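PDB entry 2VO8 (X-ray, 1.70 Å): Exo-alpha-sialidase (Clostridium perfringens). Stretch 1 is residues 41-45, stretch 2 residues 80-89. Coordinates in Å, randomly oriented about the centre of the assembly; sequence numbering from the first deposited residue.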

# COMPACT_ATOMS: atom_id res chain seq x y z
N VAL A 41 -2.85 -15.70 6.59
CA VAL A 41 -3.05 -14.80 5.45
C VAL A 41 -2.31 -15.35 4.22
O VAL A 41 -1.16 -15.68 4.32
N TYR A 42 -3.00 -15.43 3.09
CA TYR A 42 -2.37 -15.85 1.82
C TYR A 42 -2.41 -14.76 0.73
O TYR A 42 -1.77 -14.87 -0.33
N SER A 43 -3.17 -13.70 0.96
CA SER A 43 -3.26 -12.66 -0.08
C SER A 43 -3.69 -11.39 0.60
O SER A 43 -4.30 -11.46 1.67
N ALA A 44 -3.37 -10.24 -0.01
CA ALA A 44 -3.97 -8.98 0.47
C ALA A 44 -4.45 -8.17 -0.73
O ALA A 44 -4.08 -8.44 -1.90
N GLU A 45 -5.29 -7.17 -0.46
CA GLU A 45 -5.76 -6.26 -1.49
C GLU A 45 -5.92 -4.84 -0.95
O GLU A 45 -6.63 -4.63 0.03
N ARG A 80 -5.87 -0.23 -7.75
CA ARG A 80 -6.19 -1.54 -7.21
C ARG A 80 -4.93 -2.38 -7.19
O ARG A 80 -4.29 -2.55 -8.23
N ILE A 81 -4.58 -2.89 -6.02
CA ILE A 81 -3.33 -3.63 -5.79
C ILE A 81 -3.68 -4.97 -5.15
O ILE A 81 -4.34 -5.02 -4.10
N LEU A 82 -3.32 -6.06 -5.87
CA LEU A 82 -3.53 -7.43 -5.38
C LEU A 82 -2.16 -8.00 -5.08
O LEU A 82 -1.29 -8.04 -5.99
N VAL A 83 -1.96 -8.43 -3.82
CA VAL A 83 -0.74 -9.06 -3.33
C VAL A 83 -1.10 -10.53 -3.06
O VAL A 83 -2.08 -10.81 -2.39
N ALA A 84 -0.31 -11.47 -3.56
CA ALA A 84 -0.59 -12.91 -3.31
C ALA A 84 0.69 -13.65 -2.95
O ALA A 84 1.78 -13.41 -3.50
N SER A 85 0.56 -14.57 -1.98
CA SER A 85 1.65 -15.42 -1.60
C SER A 85 1.97 -16.36 -2.77
O SER A 85 1.06 -16.80 -3.48
N LEU A 86 3.24 -16.70 -2.89
CA LEU A 86 3.68 -17.70 -3.84
C LEU A 86 3.70 -19.11 -3.21
O LEU A 86 4.02 -20.10 -3.89
N GLY A 87 3.38 -19.19 -1.92
CA GLY A 87 3.38 -20.48 -1.25
C GLY A 87 3.10 -20.39 0.23
O GLY A 87 2.04 -20.84 0.66
N ASN A 88 4.03 -19.78 0.97
CA ASN A 88 3.95 -19.70 2.45
C ASN A 88 2.89 -18.71 2.93
O ASN A 88 2.56 -17.69 2.27
N GLU A 89 2.43 -18.96 4.15
CA GLU A 89 1.67 -17.97 4.90
C GLU A 89 2.46 -16.64 5.02
O GLU A 89 3.67 -16.64 5.26

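Residues 41-45 and 80-85 run as antiparallel neighbours in a sheet. All three direct hydrogen bonds between the stretches join main-chain atoms (Ala44 N to Val83 O, 2.8 Å; Val83 N to Ala44 O, 2.9 Å; Ser85 N to Tyr42 O, 2.9 Å); the side chains pack along and beyond this ladder.

Tyr42 loses the most surface. Its CA-to-CB bond points sideways, yet with chi1 in the m well and chi2 at -83° the ring reaches the turn that follows the second strand. Ser85 CB lies at the ring edge, 4.2 Å from Tyr42 CD1, as does Gly87 O, 3.5 Å from Tyr42 CE1; Glu89 N approaches that same CE1 obliquely at 3.4 Å. A long, flat aromatic suits this place, since it can cover several backbone groups at once. Ser85, a t rotamer pointing toward the first stretch, helps hold the turn: its OG donates to Asn88 O in a very short 2.4 Å bond and accepts from Gly87 N at 3.1 Å.

Glu89 covers the next largest area. It points sideways, with chi1 and chi2 both t, and its CB lies 3.9 Å from Tyr42 OH. The extended chain carries the carboxylate to a water, which donates to Glu89 OE2 (2.6 Å) and accepts from Val41 N (3.0 Å), bridging the stretches where no direct hydrogen bond links these two residues.

At the other end, Glu45 shares a face with Ser43, Leu82 and Ala84. With chi1 and chi2 both t the chain is extended, its OE1 lying 3.7 Å from Leu82 CD2 and its OE2 4.1 Å from Arg80 CD; in each contact a carboxylate oxygen meets an aliphatic carbon, with no hydrogen bond or salt bridge to either residue. A long acidic chain suits this partly exposed site, packing while its carboxylate can stay hydrated. On the opposite face, buried Ala44 meets Val83 (t), CB to CG2 at 4.1 Å, a small apolar pair suited to a site shut off from solvent.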

# COMPACT_ATOMS: atom_id res chain seq x y z
CB VAL A 41 -2.55 -13.35 5.75
CG1 VAL A 41 -2.70 -12.46 4.57
CG2 VAL A 41 -3.33 -12.75 6.91
CB TYR A 42 -2.90 -17.21 1.36
CG TYR A 42 -2.36 -18.34 2.24
CD1 TYR A 42 -1.10 -18.86 2.01
CD2 TYR A 42 -3.08 -18.81 3.36
CE1 TYR A 42 -0.57 -19.89 2.80
CE2 TYR A 42 -2.57 -19.81 4.16
CZ TYR A 42 -1.30 -20.35 3.87
OH TYR A 42 -0.70 -21.36 4.62
CB SER A 43 -4.29 -13.05 -1.15
OG SER A 43 -5.57 -13.28 -0.64
CB ALA A 44 -3.01 -8.24 1.34
CB GLU A 45 -7.08 -6.75 -2.08
CG GLU A 45 -7.83 -5.71 -2.90
CD GLU A 45 -9.08 -6.26 -3.55
OE1 GLU A 45 -9.33 -7.48 -3.42
OE2 GLU A 45 -9.81 -5.48 -4.19
CB ARG A 80 -7.28 -2.22 -8.04
CG ARG A 80 -7.61 -3.58 -7.46
CD ARG A 80 -8.93 -4.11 -7.99
NE ARG A 80 -8.83 -4.59 -9.37
CZ ARG A 80 -9.47 -4.08 -10.43
NH1 ARG A 80 -10.29 -3.02 -10.31
NH2 ARG A 80 -9.29 -4.62 -11.63
CB ILE A 81 -2.36 -2.88 -4.89
CG1 ILE A 81 -2.06 -1.48 -5.47
CG2 ILE A 81 -1.09 -3.73 -4.64
CD1 ILE A 81 -1.12 -0.76 -4.70
CB LEU A 82 -4.22 -8.29 -6.45
CG LEU A 82 -5.58 -7.82 -6.96
CD1 LEU A 82 -6.20 -8.75 -8.05
CD2 LEU A 82 -6.55 -7.69 -5.81
CB VAL A 83 -0.22 -8.58 -1.92
CG1 VAL A 83 1.23 -8.98 -1.75
CG2 VAL A 83 -0.41 -7.09 -1.63
CB ALA A 84 -1.29 -13.56 -4.50
CB SER A 85 1.24 -16.30 -0.42
OG SER A 85 2.35 -17.03 0.02
CB LEU A 86 5.07 -17.31 -4.35
CG LEU A 86 5.06 -16.05 -5.22
CD1 LEU A 86 6.48 -15.75 -5.70
CD2 LEU A 86 4.11 -16.11 -6.39
CB ASN A 88 5.27 -19.20 3.04
CG ASN A 88 6.48 -20.02 2.62
OD1 ASN A 88 6.57 -21.19 2.94
ND2 ASN A 88 7.41 -19.40 1.89
CB GLU A 89 1.40 -18.54 6.30
CG GLU A 89 0.24 -17.92 6.95
CD GLU A 89 0.06 -18.43 8.38
OE1 GLU A 89 0.39 -19.63 8.68
OE2 GLU A 89 -0.38 -17.62 9.19
O HOH W 1 -0.48 -15.11 8.38